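PDB 4ECL: serine racemase from Enterococcus faecalis, which belongs to the alanine racemase family, pairing a TIM-barrel domain with a mainly beta C-terminal domain in the cytoplasmic part of the protein. Local coordinates for residues T159-A163 against F174-I179; S204-L208 against V227-T231; L100-L104 against I120-K125; T22-A26 against L237-L241. All coordinates share one frame; numbering follows the deposited sequence.

Contact 1: residues T159-A163 against F174-I179; sequences THLCA and FTNKQI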
loop_
_atom_site.group_PDB
_atom_site.type_symbol
_atom_site.label_atom_id
_atom_site.label_comp_id
_atom_site.label_asym_id
_atom_site.label_seq_id
_atom_site.Cartn_x
_atom_site.Cartn_y
_atom_site.Cartn_z
ATOM N N THR A 159 -16.449 -22.659 6.104
ATOM C CA THR A 159 -15.243 -23.012 5.366
ATOM C C THR A 159 -15.040 -22.073 4.170
ATOM O O THR A 159 -15.933 -21.303 3.825
ATOM C CB THR A 159 -15.267 -24.496 4.917
ATOM O OG1 THR A 159 -13.953 -24.907 4.492
ATOM C CG2 THR A 159 -16.290 -24.713 3.803
ATOM N N HIS A 160 -13.857 -22.114 3.563
ATOM C CA HIS A 160 -13.568 -21.311 2.382
ATOM C C HIS A 160 -13.303 -22.223 1.197
ATOM O O HIS A 160 -12.563 -23.201 1.319
ATOM C CB HIS A 160 -12.335 -20.426 2.610
ATOM C CG HIS A 160 -12.657 -19.041 3.081
ATOM N ND1 HIS A 160 -12.868 -18.734 4.409
ATOM C CD2 HIS A 160 -12.803 -17.879 2.399
ATOM C CE1 HIS A 160 -13.127 -17.443 4.526
ATOM N NE2 HIS A 160 -13.096 -16.902 3.321
ATOM N N LEU A 161 -13.895 -21.898 0.049
ATOM C CA LEU A 161 -13.644 -22.646 -1.179
ATOM C C LEU A 161 -12.399 -22.128 -1.889
ATOM O O LEU A 161 -12.187 -20.919 -1.996
ATOM C CB LEU A 161 -14.850 -22.570 -2.104
ATOM C CG LEU A 161 -16.155 -23.050 -1.480
ATOM C CD1 LEU A 161 -17.351 -22.731 -2.406
ATOM C CD2 LEU A 161 -16.076 -24.551 -1.169
ATOM N N CYS A 162 -11.574 -23.051 -2.376
ATOM C CA CYS A 162 -10.332 -22.679 -3.045
ATOM C C CYS A 162 -10.507 -22.053 -4.413
ATOM O O CYS A 162 -9.788 -21.125 -4.765
ATOM C CB CYS A 162 -9.432 -23.897 -3.195
ATOM S SG CYS A 162 -8.687 -24.390 -1.651
ATOM N N ALA A 163 -11.434 -22.581 -5.197
ATOM C CA ALA A 163 -11.470 -22.266 -6.622
ATOM C C ALA A 163 -12.889 -22.194 -7.170
ATOM O O ALA A 163 -13.175 -22.719 -8.248
ATOM C CB ALA A 163 -10.661 -23.308 -7.398
ATOM N N PHE A 174 -12.643 -30.204 -7.277
ATOM C CA PHE A 174 -12.100 -29.884 -5.967
ATOM C C PHE A 174 -13.128 -29.122 -5.142
ATOM O O PHE A 174 -13.263 -29.343 -3.946
ATOM C CB PHE A 174 -10.819 -29.061 -6.098
ATOM C CG PHE A 174 -10.036 -28.947 -4.816
ATOM C CD1 PHE A 174 -9.099 -29.905 -4.477
ATOM C CD2 PHE A 174 -10.238 -27.884 -3.951
ATOM C CE1 PHE A 174 -8.370 -29.803 -3.308
ATOM C CE2 PHE A 174 -9.513 -27.775 -2.779
ATOM C CZ PHE A 174 -8.577 -28.737 -2.456
ATOM N N THR A 175 -13.862 -28.228 -5.788
ATOM C CA THR A 175 -14.863 -27.443 -5.086
ATOM C C THR A 175 -15.995 -28.343 -4.592
ATOM O O THR A 175 -16.507 -28.185 -3.481
ATOM C CB THR A 175 -15.429 -26.348 -5.995
ATOM O OG1 THR A 175 -14.346 -25.665 -6.637
ATOM C CG2 THR A 175 -16.238 -25.359 -5.188
ATOM N N ASN A 176 -16.385 -29.296 -5.425
ATOM C CA ASN A 176 -17.443 -30.205 -5.041
ATOM C C ASN A 176 -17.012 -31.124 -3.900
ATOM O O ASN A 176 -17.820 -31.475 -3.031
ATOM C CB ASN A 176 -17.939 -30.997 -6.250
ATOM C CG ASN A 176 -18.864 -30.187 -7.123
ATOM O OD1 ASN A 176 -19.587 -29.324 -6.632
ATOM N ND2 ASN A 176 -18.841 -30.449 -8.424
ATOM N N LYS A 177 -15.743 -31.505 -3.875
ATOM C CA LYS A 177 -15.314 -32.351 -2.768
ATOM C C LYS A 177 -15.145 -31.513 -1.501
ATOM O O LYS A 177 -15.337 -32.020 -0.403
ATOM C CB LYS A 177 -14.074 -33.194 -3.102
ATOM C CG LYS A 177 -12.821 -32.411 -3.436
ATOM C CD LYS A 177 -11.648 -33.340 -3.796
ATOM C CE LYS A 177 -11.463 -33.475 -5.313
ATOM N NZ LYS A 177 -10.080 -33.902 -5.686
ATOM N N GLN A 178 -14.823 -30.225 -1.646
ATOM C CA GLN A 178 -14.757 -29.351 -0.474
ATOM C C GLN A 178 -16.126 -29.253 0.173
ATOM O O GLN A 178 -16.266 -29.332 1.392
ATOM C CB GLN A 178 -14.271 -27.946 -0.838
ATOM C CG GLN A 178 -12.784 -27.849 -1.074
ATOM C CD GLN A 178 -12.279 -26.426 -0.965
ATOM O OE1 GLN A 178 -11.947 -25.795 -1.963
ATOM N NE2 GLN A 178 -12.214 -25.915 0.262
ATOM N N ILE A 179 -17.137 -29.076 -0.662
ATOM C CA ILE A 179 -18.513 -28.980 -0.194
ATOM C C ILE A 179 -18.979 -30.302 0.425
ATOM O O ILE A 179 -19.581 -30.322 1.509
ATOM C CB ILE A 179 -19.421 -28.555 -1.348
ATOM C CG1 ILE A 179 -18.986 -27.158 -1.839
ATOM C CG2 ILE A 179 -20.888 -28.604 -0.932
ATOM C CD1 ILE A 179 -19.530 -26.797 -3.196
HETATM O O HOH W 1 -15.034 -24.317 -9.282
HETATM O O HOH W 2 -12.661 -24.950 -4.353
#
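The loop 159-163, leaving barrel strand 152-158, runs beside helix 169-191 with Leu-161 and Thr-175 nearest, their CA atoms 6.3 Å apart. This is the strand-to-helix connection of a beta-alpha unit in the TIM barrel, and it illustrates how one amide side chain can hold an irregular backbone. Gln-178 reaches from the helix with both ends of its amide in use. Its OE1 takes the backbone N of Cys-162 at 2.8 Å, in the carbonyl plane and on a lone pair, with a nearly straight 170° at the hydrogen. Its NE2 gives a more bent bond of 2.9 Å to His-160 O and is shared with Thr-128 OG1. Two acceptors and one backbone donor thus fix the rotation of the amide. Leu-161 lays its two methyls on the helix, its side chain crossing that of Thr-175 at about a right angle, CD1 against CG2, while CD2 lies 3.9 Å from Gln-178 CB and close to Ile-179 CG1. The sulfur of Cys-162 comes obliquely to the Phe-174 ring, 3.7 Å from CE2, and that ring also stacks on Tyr-265 of the second subunit. Thr-175 OG1, bonded to Asp-171 O, receives two waters as well. One of them bridges to Ala-163 O; the other donates to Thr-175 OG1 and to Gln-178 OE1 at 2.6 Å, and accepts from Ala-163 N at 2.8 Å.

Contact 2: residues S204-L208 against V227-T231; sequences SYGLL and VLSST. With SO4 (sulfate ion), chain G.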
loop_
_atom_site.group_PDB
_atom_site.type_symbol
_atom_site.label_atom_id
_atom_site.label_comp_id
_atom_site.label_asym_id
_atom_site.label_seq_id
_atom_site.Cartn_x
_atom_site.Cartn_y
_atom_site.Cartn_z
ATOM N N SER A 204 -17.821 -14.393 -2.824
ATOM C CA SER A 204 -18.446 -13.838 -4.042
ATOM C C SER A 204 -18.670 -14.869 -5.147
ATOM O O SER A 204 -19.767 -14.990 -5.675
ATOM C CB SER A 204 -17.633 -12.667 -4.631
ATOM O OG SER A 204 -17.625 -11.526 -3.782
ATOM N N TYR A 205 -17.626 -15.592 -5.530
ATOM C CA TYR A 205 -17.778 -16.556 -6.615
ATOM C C TYR A 205 -18.564 -17.813 -6.192
ATOM O O TYR A 205 -19.077 -18.557 -7.036
ATOM C CB TYR A 205 -16.417 -16.908 -7.218
ATOM C CG TYR A 205 -15.857 -15.799 -8.080
ATOM C CD1 TYR A 205 -16.266 -15.647 -9.402
ATOM C CD2 TYR A 205 -14.933 -14.899 -7.572
ATOM C CE1 TYR A 205 -15.762 -14.625 -10.206
ATOM C CE2 TYR A 205 -14.418 -13.874 -8.364
ATOM C CZ TYR A 205 -14.837 -13.741 -9.680
ATOM O OH TYR A 205 -14.324 -12.723 -10.466
ATOM N N GLY A 206 -18.663 -18.033 -4.885
ATOM C CA GLY A 206 -19.457 -19.136 -4.361
ATOM C C GLY A 206 -20.922 -18.897 -4.669
ATOM O O GLY A 206 -21.652 -19.809 -5.078
ATOM N N LEU A 207 -21.351 -17.656 -4.460
ATOM C CA LEU A 207 -22.689 -17.219 -4.857
ATOM C C LEU A 207 -22.858 -17.280 -6.372
ATOM O O LEU A 207 -23.812 -17.866 -6.871
ATOM C CB LEU A 207 -22.955 -15.788 -4.378
ATOM C CG LEU A 207 -24.277 -15.178 -4.837
ATOM C CD1 LEU A 207 -25.468 -16.100 -4.502
ATOM C CD2 LEU A 207 -24.454 -13.812 -4.203
ATOM N N LEU A 208 -21.929 -16.668 -7.102
ATOM C CA LEU A 208 -22.042 -16.564 -8.561
ATOM C C LEU A 208 -21.975 -17.904 -9.285
ATOM O O LEU A 208 -22.645 -18.097 -10.301
ATOM C CB LEU A 208 -20.948 -15.649 -9.125
ATOM C CG LEU A 208 -20.949 -14.186 -8.695
ATOM C CD1 LEU A 208 -19.764 -13.459 -9.341
ATOM C CD2 LEU A 208 -22.268 -13.523 -9.060
ATOM N N VAL A 227 -16.808 -5.109 -8.730
ATOM C CA VAL A 227 -15.680 -5.476 -9.560
ATOM C C VAL A 227 -15.531 -6.987 -9.493
ATOM O O VAL A 227 -15.777 -7.592 -8.445
ATOM C CB VAL A 227 -14.413 -4.797 -9.043
ATOM C CG1 VAL A 227 -14.478 -3.311 -9.319
ATOM C CG2 VAL A 227 -14.278 -5.020 -7.547
ATOM N N LEU A 228 -15.158 -7.615 -10.600
ATOM C CA LEU A 228 -14.821 -9.029 -10.527
ATOM C C LEU A 228 -13.314 -9.245 -10.673
ATOM O O LEU A 228 -12.693 -8.705 -11.588
ATOM C CB LEU A 228 -15.631 -9.857 -11.529
ATOM C CG LEU A 228 -17.124 -9.948 -11.192
ATOM C CD1 LEU A 228 -17.767 -11.093 -11.963
ATOM C CD2 LEU A 228 -17.364 -10.106 -9.686
ATOM N N SER A 229 -12.754 -10.035 -9.756
ATOM C CA SER A 229 -11.302 -10.245 -9.595
ATOM C C SER A 229 -10.473 -10.253 -10.888
ATOM O O SER A 229 -9.290 -9.883 -10.883
ATOM C CB SER A 229 -11.034 -11.529 -8.790
ATOM O OG SER A 229 -11.529 -11.429 -7.463
ATOM N N SER A 230 -11.105 -10.684 -11.979
ATOM C CA SER A 230 -10.510 -10.632 -13.307
ATOM C C SER A 230 -11.573 -10.337 -14.359
ATOM O O SER A 230 -12.725 -10.036 -14.030
ATOM C CB SER A 230 -9.804 -11.950 -13.639
ATOM O OG SER A 230 -8.686 -12.158 -12.790
ATOM N N THR A 231 -11.174 -10.438 -15.621
ATOM C CA THR A 231 -12.067 -10.211 -16.752
ATOM C C THR A 231 -11.677 -11.147 -17.897
ATOM O O THR A 231 -10.495 -11.253 -18.224
ATOM C CB THR A 231 -11.995 -8.736 -17.238
ATOM O OG1 THR A 231 -10.648 -8.248 -17.141
ATOM C CG2 THR A 231 -12.910 -7.846 -16.405
HETATM S S SO4 G . -14.311 -12.340 -2.159
HETATM O O1 SO4 G . -13.830 -12.844 -0.868
HETATM O O2 SO4 G . -15.768 -12.217 -2.113
HETATM O O3 SO4 G . -13.700 -11.034 -2.389
HETATM O O4 SO4 G . -13.901 -13.252 -3.222
#
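Tyr-205 brings its ring to the loop 227-231 edge-first, with Ser-229 OG in the ring plane 3.9 Å from CE2, and Leu-228 CB set obliquely to the ring near its phenolic end. Most of the touching falls to the hydroxyl: Tyr-205 OH is 3.3 Å from Leu-228 CB and 3.2 Å from Ser-229 N. A chi1 of -74° places CG anti to the carbonyl carbon, and the long ring then carries the hydroxyl across to the loop although its CB does not point there. Beside it, Leu-208 and Leu-228 meet tip to tip, their CD1 atoms 4.1 Å apart. Ser-229 OG has its polar partner in Asn-358 ND2, so the serine joins this surface contact to helix 357-362.

At the helix start, Ser-204 grips a sulfate ion, probably from the crystallisation liquor, through one oxygen: OG to O2 is 2.6 Å and backbone N to O2 is 3.1 Å. Gly-221 N, Val-222 N and Tyr-42 OH complete the anion site, which the N-terminal end of helix 204-209 would probably favour electrostatically. The sulfate probably sits where the phosphate of the pyridoxal cofactor binds in alanine racemases. Segment 227-231 lies in the loop between strands 217-220 and 245-257, with Val-227 packed on helices 346-352 and 357-362 and Leu-208 bound through its backbone to Leu-237.

Contact 3: residues L100-L104 against I120-K125; sequences LTQTL and IKAHIK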
loop_
_atom_site.group_PDB
_atom_site.type_symbol
_atom_site.label_atom_id
_atom_site.label_comp_id
_atom_site.label_asym_id
_atom_site.label_seq_id
_atom_site.Cartn_x
_atom_site.Cartn_y
_atom_site.Cartn_z
ATOM N N LEU A 100 -17.279 -8.805 19.727
ATOM C CA LEU A 100 -16.824 -9.300 18.442
ATOM C C LEU A 100 -16.932 -10.820 18.398
ATOM O O LEU A 100 -16.708 -11.483 19.400
ATOM C CB LEU A 100 -15.388 -8.847 18.216
ATOM C CG LEU A 100 -15.304 -7.318 18.322
ATOM C CD1 LEU A 100 -13.867 -6.825 18.282
ATOM C CD2 LEU A 100 -16.139 -6.662 17.215
ATOM N N THR A 101 -17.297 -11.364 17.242
ATOM C CA THR A 101 -17.371 -12.807 17.061
ATOM C C THR A 101 -16.029 -13.270 16.512
ATOM O O THR A 101 -15.534 -12.691 15.535
ATOM C CB THR A 101 -18.499 -13.194 16.076
ATOM O OG1 THR A 101 -19.742 -12.647 16.535
ATOM C CG2 THR A 101 -18.629 -14.701 15.981
ATOM N N GLN A 102 -15.436 -14.290 17.148
ATOM C CA GLN A 102 -14.094 -14.755 16.792
ATOM C C GLN A 102 -14.099 -16.062 16.008
ATOM O O GLN A 102 -14.845 -16.989 16.339
ATOM C CB GLN A 102 -13.243 -14.915 18.053
ATOM C CG GLN A 102 -11.863 -15.495 17.801
ATOM C CD GLN A 102 -11.030 -14.619 16.899
ATOM O OE1 GLN A 102 -11.008 -13.399 17.061
ATOM N NE2 GLN A 102 -10.346 -15.230 15.933
ATOM N N THR A 103 -13.271 -16.146 14.968
ATOM C CA THR A 103 -13.099 -17.414 14.257
ATOM C C THR A 103 -12.221 -18.382 15.062
ATOM O O THR A 103 -11.117 -18.029 15.480
ATOM C CB THR A 103 -12.438 -17.218 12.890
ATOM O OG1 THR A 103 -13.338 -16.537 12.008
ATOM C CG2 THR A 103 -12.046 -18.562 12.280
ATOM N N LEU A 104 -12.718 -19.602 15.277
ATOM C CA LEU A 104 -11.918 -20.661 15.893
ATOM C C LEU A 104 -11.038 -21.312 14.831
ATOM O O LEU A 104 -11.503 -22.115 14.022
ATOM C CB LEU A 104 -12.826 -21.703 16.558
ATOM C CG LEU A 104 -13.705 -21.117 17.660
ATOM C CD1 LEU A 104 -14.538 -22.198 18.328
ATOM C CD2 LEU A 104 -12.832 -20.388 18.685
ATOM N N ILE A 120 -17.327 -15.331 25.017
ATOM C CA ILE A 120 -17.008 -14.892 23.667
ATOM C C ILE A 120 -17.869 -15.629 22.644
ATOM O O ILE A 120 -18.037 -16.849 22.736
ATOM C CB ILE A 120 -15.539 -15.200 23.357
ATOM C CG1 ILE A 120 -14.623 -14.336 24.218
ATOM C CG2 ILE A 120 -15.231 -14.982 21.889
ATOM C CD1 ILE A 120 -13.178 -14.462 23.845
ATOM N N LYS A 121 -18.423 -14.901 21.677
ATOM C CA LYS A 121 -19.150 -15.540 20.585
ATOM C C LYS A 121 -18.173 -15.989 19.498
ATOM O O LYS A 121 -17.189 -15.310 19.229
ATOM C CB LYS A 121 -20.187 -14.591 19.987
ATOM C CG LYS A 121 -21.542 -14.604 20.664
ATOM C CD LYS A 121 -22.627 -14.166 19.677
ATOM C CE LYS A 121 -24.003 -14.127 20.328
ATOM N NZ LYS A 121 -24.086 -13.077 21.385
ATOM N N ALA A 122 -18.446 -17.116 18.851
ATOM C CA ALA A 122 -17.483 -17.631 17.888
ATOM C C ALA A 122 -18.106 -18.334 16.702
ATOM O O ALA A 122 -19.249 -18.778 16.761
ATOM C CB ALA A 122 -16.514 -18.587 18.596
ATOM N N HIS A 123 -17.342 -18.433 15.622
ATOM C CA HIS A 123 -17.687 -19.331 14.523
ATOM C C HIS A 123 -16.507 -20.263 14.359
ATOM O O HIS A 123 -15.357 -19.808 14.302
ATOM C CB HIS A 123 -17.899 -18.590 13.202
ATOM C CG HIS A 123 -19.172 -17.815 13.133
ATOM N ND1 HIS A 123 -19.768 -17.478 11.935
ATOM C CD2 HIS A 123 -19.962 -17.299 14.105
ATOM C CE1 HIS A 123 -20.871 -16.791 12.173
ATOM N NE2 HIS A 123 -21.011 -16.667 13.482
ATOM N N ILE A 124 -16.775 -21.567 14.290
ATOM C CA ILE A 124 -15.680 -22.508 14.092
ATOM C C ILE A 124 -15.391 -22.639 12.601
ATOM O O ILE A 124 -16.307 -22.714 11.785
ATOM C CB ILE A 124 -15.951 -23.890 14.748
ATOM C CG1 ILE A 124 -14.810 -24.859 14.443
ATOM C CG2 ILE A 124 -17.276 -24.461 14.268
ATOM C CD1 ILE A 124 -14.823 -26.137 15.341
ATOM N N LYS A 125 -14.113 -22.635 12.249
ATOM C CA LYS A 125 -13.730 -22.762 10.858
ATOM C C LYS A 125 -13.322 -24.186 10.568
ATOM O O LYS A 125 -12.621 -24.818 11.360
ATOM C CB LYS A 125 -12.583 -21.792 10.504
ATOM C CG LYS A 125 -12.221 -21.823 9.019
ATOM C CD LYS A 125 -11.484 -20.581 8.543
ATOM C CE LYS A 125 -11.399 -20.571 7.011
ATOM N NZ LYS A 125 -10.840 -19.303 6.453
HETATM O O HOH W 3 -17.850 -12.020 21.824
#
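Gln-102 and Leu-104 give their backbone N-H groups to Lys-121 O and His-123 O, at 2.9 and 2.8 Å respectively. Their own carbonyls accept in return, Gln-102 O from His-123 N at 3.0 Å and Leu-104 O from Lys-125 N at 3.2 Å. This alternation is the pattern of neighbouring parallel strands, here two staves of the TIM barrel, whose short axes are turned 36° from each other. CA-H...O contacts from Thr-101 to Lys-121 O and from Thr-103 to His-123 O supplement the two carbonyls. At the Leu-100 end of the pair a water takes over, donating to Leu-100 O at 2.7 Å and accepting from Lys-121 N. Outward, the backbones of Thr-101 and Thr-103 bond to strand 80-83, at Ile-81 and Ile-83, and that of Ile-120 to His-151 and Lys-153.

The polar side chains find their partners largely outside the strand pair. Gln-102, bent at chi2 (62°), folds its amide back so that NE2 donates to Thr-103 O, 2.9 Å away and close to the amide plane, and also to Gly-85 O; OE1 pairs with Thr-87 OG1. The three hydrogen bonds of the side-chain amide hold this buried group against rotation. Thr-103 OG1 pairs with Ile-83 O, and His-123 ND1 with His-200 NE2. On the side of the sheet carrying Thr-101, its CG2 lies 3.5 Å from His-123 CD2, oblique to the ring, and Thr-103 CG2 touches Lys-125 CB. On the other side Leu-104 CG packs against Ala-122 CB.

Helix 107-114 links the two strands in a beta-alpha-beta crossover and covers Gln-102, Leu-104 and Ile-120, while strands 80-83 and 152-158 continue the sheet on either side.

Contact 4: residues T22-A26 against L237-L241; sequences TLQKA and LELDL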
loop_
_atom_site.group_PDB
_atom_site.type_symbol
_atom_site.label_atom_id
_atom_site.label_comp_id
_atom_site.label_asym_id
_atom_site.label_seq_id
_atom_site.Cartn_x
_atom_site.Cartn_y
_atom_site.Cartn_z
ATOM N N THR A 22 -28.876 -6.137 -5.439
ATOM C CA THR A 22 -28.728 -7.132 -6.497
ATOM C C THR A 22 -28.281 -8.460 -5.911
ATOM O O THR A 22 -28.749 -9.533 -6.310
ATOM C CB THR A 22 -27.713 -6.693 -7.560
ATOM O OG1 THR A 22 -28.190 -5.510 -8.216
ATOM C CG2 THR A 22 -27.511 -7.789 -8.595
ATOM N N LEU A 23 -27.375 -8.377 -4.949
ATOM C CA LEU A 23 -26.829 -9.561 -4.321
ATOM C C LEU A 23 -27.870 -10.256 -3.442
ATOM O O LEU A 23 -28.025 -11.473 -3.504
ATOM C CB LEU A 23 -25.573 -9.190 -3.518
ATOM C CG LEU A 23 -24.355 -8.812 -4.373
ATOM C CD1 LEU A 23 -23.245 -8.208 -3.529
ATOM C CD2 LEU A 23 -23.834 -10.006 -5.177
ATOM N N GLN A 24 -28.589 -9.485 -2.630
ATOM C CA GLN A 24 -29.606 -10.066 -1.759
ATOM C C GLN A 24 -30.675 -10.785 -2.581
ATOM O O GLN A 24 -31.212 -11.797 -2.155
ATOM C CB GLN A 24 -30.256 -8.994 -0.882
ATOM C CG GLN A 24 -29.354 -8.482 0.225
ATOM C CD GLN A 24 -29.895 -7.231 0.908
ATOM O OE1 GLN A 24 -30.675 -6.467 0.324
ATOM N NE2 GLN A 24 -29.471 -7.013 2.153
ATOM N N LYS A 25 -30.963 -10.254 -3.767
ATOM C CA LYS A 25 -31.963 -10.833 -4.658
ATOM C C LYS A 25 -31.576 -12.226 -5.118
ATOM O O LYS A 25 -32.430 -13.087 -5.296
ATOM C CB LYS A 25 -32.162 -9.947 -5.889
ATOM C CG LYS A 25 -33.261 -8.909 -5.766
ATOM C CD LYS A 25 -33.462 -8.201 -7.096
ATOM C CE LYS A 25 -33.529 -9.209 -8.239
ATOM N NZ LYS A 25 -33.677 -8.542 -9.563
ATOM N N ALA A 26 -30.288 -12.444 -5.328
ATOM C CA ALA A 26 -29.815 -13.746 -5.768
ATOM C C ALA A 26 -29.724 -14.745 -4.608
ATOM O O ALA A 26 -29.424 -15.922 -4.813
ATOM C CB ALA A 26 -28.476 -13.613 -6.475
ATOM N N LEU A 237 -24.388 -17.368 -12.502
ATOM C CA LEU A 237 -25.282 -16.228 -12.453
ATOM C C LEU A 237 -24.540 -15.064 -13.084
ATOM O O LEU A 237 -23.337 -14.910 -12.888
ATOM C CB LEU A 237 -25.612 -15.841 -11.018
ATOM C CG LEU A 237 -26.202 -16.839 -10.039
ATOM C CD1 LEU A 237 -26.592 -16.045 -8.812
ATOM C CD2 LEU A 237 -27.411 -17.538 -10.655
ATOM N N GLU A 238 -25.248 -14.240 -13.838
ATOM C CA GLU A 238 -24.663 -12.998 -14.303
ATOM C C GLU A 238 -25.453 -11.855 -13.701
ATOM O O GLU A 238 -26.526 -11.507 -14.181
ATOM C CB GLU A 238 -24.650 -12.928 -15.829
ATOM C CG GLU A 238 -23.628 -13.858 -16.464
ATOM C CD GLU A 238 -23.447 -13.604 -17.949
ATOM O OE1 GLU A 238 -24.402 -13.113 -18.592
ATOM O OE2 GLU A 238 -22.348 -13.890 -18.472
ATOM N N LEU A 239 -24.929 -11.300 -12.619
ATOM C CA LEU A 239 -25.596 -10.221 -11.915
ATOM C C LEU A 239 -25.197 -8.865 -12.480
ATOM O O LEU A 239 -24.125 -8.707 -13.076
ATOM C CB LEU A 239 -25.268 -10.276 -10.420
ATOM C CG LEU A 239 -25.724 -11.546 -9.695
ATOM C CD1 LEU A 239 -25.426 -11.437 -8.205
ATOM C CD2 LEU A 239 -27.204 -11.778 -9.942
ATOM N N ASP A 240 -26.072 -7.889 -12.277
ATOM C CA ASP A 240 -25.827 -6.526 -12.708
ATOM C C ASP A 240 -25.146 -5.785 -11.572
ATOM O O ASP A 240 -25.806 -5.159 -10.749
ATOM C CB ASP A 240 -27.152 -5.847 -13.076
ATOM C CG ASP A 240 -26.961 -4.430 -13.587
ATOM O OD1 ASP A 240 -25.861 -4.127 -14.100
ATOM O OD2 ASP A 240 -27.909 -3.622 -13.476
ATOM N N LEU A 241 -23.821 -5.880 -11.517
ATOM C CA LEU A 241 -23.046 -5.233 -10.460
ATOM C C LEU A 241 -22.356 -3.976 -10.998
ATOM O O LEU A 241 -21.861 -3.958 -12.130
ATOM C CB LEU A 241 -22.023 -6.212 -9.884
ATOM C CG LEU A 241 -22.662 -7.461 -9.282
ATOM C CD1 LEU A 241 -21.611 -8.510 -8.985
ATOM C CD2 LEU A 241 -23.449 -7.090 -8.027
#
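Apolar contacts of Thr-22, Leu-23 and Ala-26 with the loop leucines join helix 13-25 to the chain 237-241, Thr-22 and Leu-239 burying the most on their respective sides. Leu-23 CD2 comes within 3.7 Å of Leu-239 CD1 and 4.1 Å of Leu-241 CD2, crossing both side chains at about a right angle. Its CB does not aim at the loop; the CD2 branch makes the approach. One turn on, Ala-26 CB touches two leucines, 3.9 Å from Leu-237 CD1 and 4.1 Å from Leu-239 CD2, so that Leu-239 is engaged by both methyl groups. Thr-22 joins in through its methyl: with chi1 at -64° CG2 lies anti to the backbone N, 3.8 Å from Leu-239 CB, the two side chains running past each other in opposite directions.

Polar atoms are settled largely by neighbours beyond the two segments. Thr-22 OG1 is bonded to His-18 O, one turn back in its own helix, and is 3.5 Å from Asp-240 O. That carbonyl instead accepts from His-18 NE2, which ties the loop to the helix, and Asp-240 OD2 forms a salt bridge with Arg-242.

The principle is that alternate residues of an extended chain can present one apolar row to a helix: Leu-237, Leu-239 and Leu-241 do so here. In this plain structural packing, the connection from the TIM barrel to the C-terminal domain packs on the C-terminal end of helix 13-25.

In the fold
Along the chain the 22-26 and 237-241 segments of contact 4 bracket the others: contact 3 comes first, then contact 1, then contact 2. Contacts 1 and 3 belong to consecutive parts of the parallel barrel sheet, through strands 101-104, 120-127 and 152-158; their centres are 21 Å apart, yet His-160 ND1 comes 2.9 Å from Lys-125 NZ. Contacts 2 and 4 are closer, with centres 11 Å apart, and meet where Leu-208 CD2 packs 3.9 Å from Leu-239 CD1. Contact 3 stands about 28 Å from contact 4, centre to centre. The four thus form two touching pairs, and between them contacts 1 and 2 are centred 15 Å apart with nearest atoms about 5 Å apart.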